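Local coordinates for protein amine Dehydrogenase (Pseudomonas putida, PDB 1JMX) that probably serves as the beta-propeller subunit of a quinohemoprotein amine dehydrogenase, which oxidises amines and passes the electrons on to heme c, at residues 33-41 / 71-79; 262-270 / 278-286. All blocks are in the same frame, centred on the assembly; numbering follows the deposited sequence.

Interaction 1. Residues 33-41 / 71-79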
loop_
_atom_site.group_PDB
_atom_site.type_symbol
_atom_site.label_atom_id
_atom_site.label_comp_id
_atom_site.label_asym_id
_atom_site.label_seq_id
_atom_site.Cartn_x
_atom_site.Cartn_y
_atom_site.Cartn_z
ATOM N N VAL B 33 -22.564 0.744 -30.049
ATOM C CA VAL B 33 -23.449 0.701 -28.894
ATOM C C VAL B 33 -24.906 0.718 -29.364
ATOM O O VAL B 33 -25.356 1.660 -30.022
ATOM C CB VAL B 33 -23.188 1.889 -27.938
ATOM C CG1 VAL B 33 -24.146 1.837 -26.748
ATOM C CG2 VAL B 33 -21.743 1.854 -27.461
ATOM N N TYR B 34 -25.616 -0.372 -29.087
ATOM C CA TYR B 34 -27.016 -0.498 -29.471
ATOM C C TYR B 34 -27.910 0.366 -28.583
ATOM O O TYR B 34 -28.748 1.127 -29.078
ATOM C CB TYR B 34 -27.434 -1.963 -29.398
ATOM C CG TYR B 34 -28.795 -2.222 -29.977
ATOM C CD1 TYR B 34 -28.978 -2.315 -31.358
ATOM C CD2 TYR B 34 -29.910 -2.370 -29.149
ATOM C CE1 TYR B 34 -30.245 -2.548 -31.901
ATOM C CE2 TYR B 34 -31.179 -2.603 -29.681
ATOM C CZ TYR B 34 -31.336 -2.691 -31.056
ATOM O OH TYR B 34 -32.579 -2.918 -31.582
ATOM N N LYS B 35 -27.704 0.258 -27.272
ATOM C CA LYS B 35 -28.463 1.030 -26.290
ATOM C C LYS B 35 -27.745 1.048 -24.939
ATOM O O LYS B 35 -26.832 0.264 -24.691
ATOM C CB LYS B 35 -29.893 0.477 -26.133
ATOM C CG LYS B 35 -29.975 -0.902 -25.484
ATOM C CD LYS B 35 -31.384 -1.473 -25.502
ATOM C CE LYS B 35 -32.336 -0.627 -24.682
ATOM N NZ LYS B 35 -33.719 -1.138 -24.798
ATOM N N SER B 36 -28.170 1.960 -24.075
ATOM C CA SER B 36 -27.588 2.101 -22.749
ATOM C C SER B 36 -28.702 2.174 -21.723
ATOM O O SER B 36 -29.743 2.776 -21.966
ATOM C CB SER B 36 -26.743 3.380 -22.670
ATOM O OG SER B 36 -25.739 3.390 -23.672
ATOM N N CYS B 37 -28.479 1.546 -20.577
ATOM C CA CYS B 37 -29.455 1.540 -19.500
ATOM C C CYS B 37 -28.776 2.098 -18.264
ATOM O O CYS B 37 -27.649 1.727 -17.953
ATOM C CB CYS B 37 -29.920 0.111 -19.168
ATOM S SG CYS B 37 -30.872 -0.832 -20.411
ATOM N N VAL B 38 -29.435 3.022 -17.585
ATOM C CA VAL B 38 -28.880 3.550 -16.352
ATOM C C VAL B 38 -29.345 2.579 -15.262
ATOM O O VAL B 38 -30.506 2.157 -15.238
ATOM C CB VAL B 38 -29.372 4.976 -16.056
ATOM C CG1 VAL B 38 -28.805 5.467 -14.742
ATOM C CG2 VAL B 38 -28.947 5.903 -17.176
ATOM N N MET B 39 -28.407 2.160 -14.423
ATOM C CA MET B 39 -28.704 1.233 -13.353
ATOM C C MET B 39 -29.008 1.917 -12.030
ATOM O O MET B 39 -28.551 3.028 -11.760
ATOM C CB MET B 39 -27.584 0.206 -13.214
ATOM C CG MET B 39 -27.520 -0.732 -14.395
ATOM S SD MET B 39 -26.481 -2.126 -14.069
ATOM C CE MET B 39 -24.880 -1.308 -13.930
ATOM N N PRO B 40 -29.834 1.265 -11.203
ATOM C CA PRO B 40 -30.220 1.803 -9.903
ATOM C C PRO B 40 -29.104 1.759 -8.868
ATOM O O PRO B 40 -28.202 0.928 -8.929
ATOM C CB PRO B 40 -31.384 0.906 -9.509
ATOM C CG PRO B 40 -30.982 -0.410 -10.085
ATOM C CD PRO B 40 -30.484 -0.038 -11.445
ATOM N N ASP B 41 -29.201 2.669 -7.912
ATOM C CA ASP B 41 -28.246 2.787 -6.823
ATOM C C ASP B 41 -26.817 3.128 -7.261
ATOM O O ASP B 41 -26.630 4.021 -8.095
ATOM C CB ASP B 41 -28.334 1.551 -5.920
ATOM C CG ASP B 41 -29.725 1.379 -5.315
ATOM O OD1 ASP B 41 -30.424 2.399 -5.119
ATOM O OD2 ASP B 41 -30.128 0.228 -5.049
ATOM N N ASP B 71 -34.253 -5.700 -17.373
ATOM C CA ASP B 71 -34.755 -6.189 -18.649
ATOM C C ASP B 71 -34.119 -5.313 -19.724
ATOM O O ASP B 71 -34.426 -4.133 -19.822
ATOM C CB ASP B 71 -36.281 -6.074 -18.703
ATOM C CG ASP B 71 -36.839 -6.221 -20.115
ATOM O OD1 ASP B 71 -37.916 -5.662 -20.376
ATOM O OD2 ASP B 71 -36.214 -6.877 -20.973
ATOM N N LEU B 72 -33.240 -5.901 -20.529
ATOM C CA LEU B 72 -32.539 -5.180 -21.591
ATOM C C LEU B 72 -33.411 -4.515 -22.665
ATOM O O LEU B 72 -33.028 -3.481 -23.220
ATOM C CB LEU B 72 -31.517 -6.103 -22.256
ATOM C CG LEU B 72 -30.091 -6.137 -21.701
ATOM C CD1 LEU B 72 -30.068 -6.008 -20.192
ATOM C CD2 LEU B 72 -29.412 -7.410 -22.157
ATOM N N ASP B 73 -34.557 -5.115 -22.978
ATOM C CA ASP B 73 -35.457 -4.558 -23.989
ATOM C C ASP B 73 -36.080 -3.230 -23.591
ATOM O O ASP B 73 -36.446 -2.432 -24.452
ATOM C CB ASP B 73 -36.598 -5.531 -24.320
ATOM C CG ASP B 73 -36.170 -6.664 -25.234
ATOM O OD1 ASP B 73 -35.046 -6.644 -25.773
ATOM O OD2 ASP B 73 -36.979 -7.592 -25.424
ATOM N N THR B 74 -36.193 -2.989 -22.291
ATOM C CA THR B 74 -36.815 -1.764 -21.811
ATOM C C THR B 74 -35.988 -1.026 -20.760
ATOM O O THR B 74 -36.326 0.093 -20.377
ATOM C CB THR B 74 -38.200 -2.081 -21.173
ATOM O OG1 THR B 74 -38.023 -2.956 -20.046
ATOM C CG2 THR B 74 -39.128 -2.763 -22.186
ATOM N N CYS B 75 -34.915 -1.661 -20.301
ATOM C CA CYS B 75 -34.053 -1.111 -19.260
ATOM C C CYS B 75 -34.751 -1.082 -17.905
ATOM O O CYS B 75 -34.338 -0.338 -17.016
ATOM C CB CYS B 75 -33.579 0.305 -19.599
ATOM S SG CYS B 75 -32.381 0.416 -20.952
ATOM N N LYS B 76 -35.783 -1.906 -17.737
ATOM C CA LYS B 76 -36.529 -1.934 -16.482
ATOM C C LYS B 76 -35.945 -2.821 -15.385
ATOM O O LYS B 76 -35.577 -3.965 -15.623
ATOM C CB LYS B 76 -37.990 -2.337 -16.726
ATOM C CG LYS B 76 -38.885 -2.059 -15.522
ATOM C CD LYS B 76 -40.004 -3.089 -15.359
ATOM C CE LYS B 76 -41.096 -2.940 -16.415
ATOM N NZ LYS B 76 -42.164 -3.983 -16.255
ATOM N N ASN B 77 -35.892 -2.276 -14.174
ATOM C CA ASN B 77 -35.401 -2.989 -12.999
ATOM C C ASN B 77 -36.539 -3.904 -12.528
ATOM O O ASN B 77 -37.474 -3.467 -11.858
ATOM C CB ASN B 77 -35.024 -1.980 -11.910
ATOM C CG ASN B 77 -34.456 -2.636 -10.664
ATOM O OD1 ASN B 77 -34.095 -3.816 -10.669
ATOM N ND2 ASN B 77 -34.367 -1.868 -9.592
ATOM N N THR B 78 -36.458 -5.171 -12.919
ATOM C CA THR B 78 -37.477 -6.168 -12.602
ATOM C C THR B 78 -37.229 -7.017 -11.354
ATOM O O THR B 78 -38.133 -7.704 -10.868
ATOM C CB THR B 78 -37.666 -7.136 -13.788
ATOM O OG1 THR B 78 -36.423 -7.797 -14.058
ATOM C CG2 THR B 78 -38.127 -6.386 -15.030
ATOM N N PHE B 79 -36.002 -6.999 -10.851
ATOM C CA PHE B 79 -35.670 -7.791 -9.682
ATOM C C PHE B 79 -34.645 -7.081 -8.838
ATOM O O PHE B 79 -33.788 -6.365 -9.346
ATOM C CB PHE B 79 -35.124 -9.152 -10.110
ATOM C CG PHE B 79 -34.645 -10.001 -8.971
ATOM C CD1 PHE B 79 -35.541 -10.745 -8.217
ATOM C CD2 PHE B 79 -33.289 -10.069 -8.659
ATOM C CE1 PHE B 79 -35.104 -11.546 -7.174
ATOM C CE2 PHE B 79 -32.837 -10.869 -7.615
ATOM C CZ PHE B 79 -33.751 -11.610 -6.870
#
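The two backbones come closest at Cys37 and Cys75, whose CA atoms lie 5.3 Å apart where strand 32-38 passes the tight loop that joins strand 66-71 to strand 76-82. There the two segments are covalently joined: Cys37 SG and Cys75 SG are 2.0 Å apart, and the disulfide has a left-handed twist (chi3 -78°). Each sulfur sits beside its own backbone N and anti to its carbonyl carbon, so the bridge is built alike from both ends. Two residues before Cys37, Lys35 reaches over the same loop; with CG wedged between backbone N and carbonyl carbon (chi1 68°) and a bend at chi3, its chain passes Cys75, CE lying 3.9 Å from SG. The ammonium then donates to a backbone oxygen, Lys35 NZ to Leu72 O at 2.9 Å, in the carbonyl plane and at a C=O...N angle of 148°. Lys35 NZ is also hydrogen-bonded to Pro5 O of the N-terminal segment, so two backbone oxygens hold the ammonium. Asp73 OD1, 5.7 Å from Lys35 NZ, binds Leu7 N instead, and its OD2 salt-bridges Arg55 and Arg349. The loop is itself braced by Asp71, which takes Asp73 N in an Asx turn and Thr74 OG1. Further along, the Pro40 ring meets the end of the Asn77 side chain, and both rest on Tyr68 and Ile70. A disulfide and a lysine-to-carbonyl bond thus tie outermost strand 32-38 of one propeller blade to the turn between the last two strands of the next, the disulfide being consistent with folding in an oxidising compartment, probably the periplasm.

Interaction 2. Residues 262-270 / 278-286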
loop_
_atom_site.group_PDB
_atom_site.type_symbol
_atom_site.label_atom_id
_atom_site.label_comp_id
_atom_site.label_asym_id
_atom_site.label_seq_id
_atom_site.Cartn_x
_atom_site.Cartn_y
_atom_site.Cartn_z
ATOM N N ARG B 262 -10.676 -20.063 -24.169
ATOM C CA ARG B 262 -10.387 -20.918 -25.291
ATOM C C ARG B 262 -11.298 -20.485 -26.415
ATOM O O ARG B 262 -12.461 -20.123 -26.191
ATOM C CB ARG B 262 -10.622 -22.376 -24.952
ATOM C CG ARG B 262 -9.488 -22.950 -24.185
ATOM C CD ARG B 262 -9.407 -24.399 -24.445
ATOM N NE ARG B 262 -10.322 -25.150 -23.611
ATOM C CZ ARG B 262 -10.486 -26.466 -23.705
ATOM N NH1 ARG B 262 -9.812 -27.163 -24.619
ATOM N NH2 ARG B 262 -11.237 -27.102 -22.807
ATOM N N SER B 263 -10.733 -20.459 -27.615
ATOM C CA SER B 263 -11.461 -20.060 -28.801
ATOM C C SER B 263 -12.500 -21.109 -29.118
ATOM O O SER B 263 -12.217 -22.309 -29.040
ATOM C CB SER B 263 -10.501 -19.926 -29.980
ATOM O OG SER B 263 -11.192 -19.604 -31.168
ATOM N N PRO B 264 -13.747 -20.679 -29.361
ATOM C CA PRO B 264 -14.827 -21.615 -29.695
ATOM C C PRO B 264 -14.614 -22.159 -31.129
ATOM O O PRO B 264 -15.173 -23.191 -31.520
ATOM C CB PRO B 264 -16.076 -20.736 -29.585
ATOM C CG PRO B 264 -15.574 -19.370 -29.913
ATOM C CD PRO B 264 -14.271 -19.314 -29.169
ATOM N N LYS B 265 -13.762 -21.448 -31.874
ATOM C CA LYS B 265 -13.380 -21.745 -33.257
ATOM C C LYS B 265 -12.318 -22.855 -33.236
ATOM O O LYS B 265 -12.413 -23.841 -33.971
ATOM C CB LYS B 265 -12.821 -20.454 -33.860
ATOM C CG LYS B 265 -12.506 -20.451 -35.341
ATOM C CD LYS B 265 -12.204 -19.022 -35.751
ATOM C CE LYS B 265 -11.949 -18.864 -37.235
ATOM N NZ LYS B 265 -11.772 -17.398 -37.552
ATOM N N ASP B 266 -11.291 -22.668 -32.411
ATOM C CA ASP B 266 -10.239 -23.664 -32.242
ATOM C C ASP B 266 -9.953 -23.712 -30.746
ATOM O O ASP B 266 -9.339 -22.796 -30.178
ATOM C CB ASP B 266 -8.973 -23.317 -33.034
ATOM C CG ASP B 266 -7.878 -24.384 -32.904
ATOM O OD1 ASP B 266 -6.761 -24.147 -33.393
ATOM O OD2 ASP B 266 -8.106 -25.458 -32.315
ATOM N N PRO B 267 -10.442 -24.770 -30.080
ATOM C CA PRO B 267 -10.292 -25.015 -28.644
ATOM C C PRO B 267 -8.864 -25.298 -28.207
ATOM O O PRO B 267 -8.563 -25.278 -27.018
ATOM C CB PRO B 267 -11.191 -26.227 -28.418
ATOM C CG PRO B 267 -11.049 -26.977 -29.697
ATOM C CD PRO B 267 -11.200 -25.864 -30.712
ATOM N N ASN B 268 -7.991 -25.602 -29.159
ATOM C CA ASN B 268 -6.605 -25.876 -28.816
ATOM C C ASN B 268 -5.841 -24.564 -28.599
ATOM O O ASN B 268 -4.666 -24.563 -28.233
ATOM C CB ASN B 268 -5.942 -26.710 -29.907
ATOM C CG ASN B 268 -4.488 -26.999 -29.604
ATOM O OD1 ASN B 268 -4.173 -27.819 -28.738
ATOM N ND2 ASN B 268 -3.588 -26.289 -30.284
ATOM N N GLN B 269 -6.514 -23.448 -28.829
ATOM C CA GLN B 269 -5.891 -22.157 -28.650
ATOM C C GLN B 269 -6.544 -21.441 -27.491
ATOM O O GLN B 269 -7.767 -21.341 -27.427
ATOM C CB GLN B 269 -6.044 -21.311 -29.907
ATOM C CG GLN B 269 -5.447 -21.922 -31.159
ATOM C CD GLN B 269 -5.631 -21.024 -32.367
ATOM O OE1 GLN B 269 -6.615 -20.277 -32.457
ATOM N NE2 GLN B 269 -4.683 -21.084 -33.301
ATOM N N ILE B 270 -5.717 -20.994 -26.552
ATOM C CA ILE B 270 -6.187 -20.248 -25.397
ATOM C C ILE B 270 -5.555 -18.849 -25.437
ATOM O O ILE B 270 -4.364 -18.697 -25.730
ATOM C CB ILE B 270 -5.857 -20.970 -24.064
ATOM C CG1 ILE B 270 -6.548 -20.249 -22.897
ATOM C CG2 ILE B 270 -4.348 -21.048 -23.857
ATOM C CD1 ILE B 270 -6.416 -20.944 -21.587
ATOM N N ALA B 278 -1.823 -12.677 -25.229
ATOM C CA ALA B 278 -1.055 -13.820 -25.705
ATOM C C ALA B 278 -1.933 -14.938 -26.250
ATOM O O ALA B 278 -3.017 -15.203 -25.738
ATOM C CB ALA B 278 -0.144 -14.342 -24.618
ATOM N N LYS B 279 -1.417 -15.613 -27.271
ATOM C CA LYS B 279 -2.100 -16.702 -27.954
ATOM C C LYS B 279 -1.258 -17.949 -27.733
ATOM O O LYS B 279 -0.095 -17.977 -28.117
ATOM C CB LYS B 279 -2.175 -16.365 -29.448
ATOM C CG LYS B 279 -2.993 -17.298 -30.288
ATOM C CD LYS B 279 -3.168 -16.699 -31.674
ATOM C CE LYS B 279 -3.879 -17.673 -32.601
ATOM N NZ LYS B 279 -4.182 -17.075 -33.929
ATOM N N TYR B 280 -1.824 -18.955 -27.072
ATOM C CA TYR B 280 -1.092 -20.182 -26.792
ATOM C C TYR B 280 -1.647 -21.430 -27.443
ATOM O O TYR B 280 -2.852 -21.552 -27.670
ATOM C CB TYR B 280 -1.025 -20.444 -25.290
ATOM C CG TYR B 280 -0.088 -19.536 -24.566
ATOM C CD1 TYR B 280 -0.491 -18.264 -24.172
ATOM C CD2 TYR B 280 1.212 -19.930 -24.297
ATOM C CE1 TYR B 280 0.384 -17.402 -23.532
ATOM C CE2 TYR B 280 2.097 -19.078 -23.658
ATOM C CZ TYR B 280 1.678 -17.814 -23.279
ATOM O OH TYR B 280 2.558 -16.959 -22.675
ATOM N N ASP B 281 -0.754 -22.390 -27.655
ATOM C CA ASP B 281 -1.101 -23.677 -28.223
ATOM C C ASP B 281 -1.163 -24.585 -26.999
ATOM O O ASP B 281 -0.144 -24.818 -26.360
ATOM C CB ASP B 281 0.013 -24.139 -29.162
ATOM C CG ASP B 281 -0.361 -25.366 -29.952
ATOM O OD1 ASP B 281 -0.722 -26.393 -29.339
ATOM O OD2 ASP B 281 -0.288 -25.296 -31.195
ATOM N N LEU B 282 -2.362 -25.040 -26.638
ATOM C CA LEU B 282 -2.540 -25.906 -25.464
ATOM C C LEU B 282 -1.767 -27.216 -25.562
ATOM O O LEU B 282 -1.106 -27.632 -24.609
ATOM C CB LEU B 282 -4.019 -26.254 -25.245
ATOM C CG LEU B 282 -4.994 -25.381 -24.454
ATOM C CD1 LEU B 282 -4.486 -25.129 -23.048
ATOM C CD2 LEU B 282 -5.218 -24.099 -25.190
ATOM N N LYS B 283 -1.924 -27.897 -26.692
ATOM C CA LYS B 283 -1.264 -29.179 -26.931
ATOM C C LYS B 283 0.254 -29.038 -26.767
ATOM O O LYS B 283 0.870 -29.707 -25.922
ATOM C CB LYS B 283 -1.616 -29.689 -28.345
ATOM C CG LYS B 283 -1.055 -31.073 -28.696
ATOM C CD LYS B 283 -1.372 -31.483 -30.152
ATOM C CE LYS B 283 -0.284 -31.072 -31.166
ATOM N NZ LYS B 283 0.972 -31.906 -31.075
ATOM N N GLN B 284 0.828 -28.101 -27.519
ATOM C CA GLN B 284 2.267 -27.854 -27.497
ATOM C C GLN B 284 2.784 -27.061 -26.307
ATOM O O GLN B 284 3.996 -26.981 -26.112
ATOM C CB GLN B 284 2.713 -27.175 -28.793
ATOM C CG GLN B 284 2.442 -28.008 -30.044
ATOM C CD GLN B 284 3.239 -27.532 -31.252
ATOM O OE1 GLN B 284 4.285 -28.109 -31.588
ATOM N NE2 GLN B 284 2.756 -26.473 -31.906
ATOM N N ARG B 285 1.879 -26.494 -25.507
ATOM C CA ARG B 285 2.257 -25.687 -24.340
ATOM C C ARG B 285 3.210 -24.587 -24.800
ATOM O O ARG B 285 4.143 -24.205 -24.085
ATOM C CB ARG B 285 2.960 -26.550 -23.303
ATOM C CG ARG B 285 2.101 -27.590 -22.600
ATOM C CD ARG B 285 2.909 -28.100 -21.427
ATOM N NE ARG B 285 2.246 -29.115 -20.619
ATOM C CZ ARG B 285 2.561 -29.358 -19.346
ATOM N NH1 ARG B 285 3.520 -28.651 -18.741
ATOM N NH2 ARG B 285 1.947 -30.332 -18.678
ATOM N N LYS B 286 2.932 -24.065 -25.992
ATOM C CA LYS B 286 3.761 -23.059 -26.631
ATOM C C LYS B 286 3.029 -21.771 -26.989
ATOM O O LYS B 286 1.894 -21.793 -27.469
ATOM C CB LYS B 286 4.335 -23.677 -27.917
ATOM C CG LYS B 286 5.197 -22.753 -28.765
ATOM C CD LYS B 286 5.212 -23.195 -30.236
ATOM C CE LYS B 286 4.068 -22.547 -31.047
ATOM N NZ LYS B 286 2.694 -22.830 -30.494
#
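The Asn268 amide and the Asp281 carboxylate meet with their planes 78° apart. Asn268 ND2 points its N-H, within the amide plane, at one face of the carboxylate, 3.0 Å from Asp281 OD1. From the opposite face of the carboxylate plane Gln284 N donates to Asp281 OD1 at 2.9 Å, an Asx motif that, together with Asn268, fixes the carboxylate from both sides. Asn268 OD1 accepts from Lys283 N at 3.0 Å, the donor tilted 26° out of the carbonyl plane. With CG anti to the backbone N (chi1 179°), the Asn268 side chain thus bridges Asp281 and Lys283, while its own carbonyl takes Leu282 N. At the edge of the Tyr280 ring, near its plane, lies Ile270 O; Phe250 meets the ring edge-to-face, and the hydroxyl is hydrogen-bonded to Tyr257 OH. The backbones form the antiparallel hairpin of strands 269-274 and 276-281, the two middle strands of one four-stranded propeller blade. Ile270 and Tyr280 are a hydrogen-bonded pair, with Tyr280 N 2.9 Å from Ile270 O, and Gln269 faces Asp281 in the non-hydrogen-bonded pair next to it. On the face of Ile270 and Tyr280, Ile270 CG2 touches Tyr280 CB at 3.7 Å. Leu282 crosses Ile270 at about a right angle, its CD2 pressed tightly on Ile270 CB at 3.4 Å, with Phe250 touching both side chains. On the other face the Gln269 amide lies across the Lys279 chain, NE2 being 3.6 Å from Lys279 CE; Lys279 NZ is hydrogen-bonded to Pro323 O and Gln269 OE1 to Tyr271 OH.

Interactions 1 and 2 lie on opposite sides of the propeller's centre, their own centres 35 Å apart and their nearest atoms about 20 Å apart. They work at different levels of the fold. Interaction 1 joins two blades, one of them the closing blade in which the C-terminal strand 345-348 pairs with N-terminal strand 12-18. Interaction 2 lies within a single blade later in the chain, pairing its two middle strands and tying the turns at their ends. Neither interaction includes any of the residues that line the heme c pocket, Leu116 to Tyr120, which lie at and beside the turn between strands 105-115 and 120-122 of a different sheet.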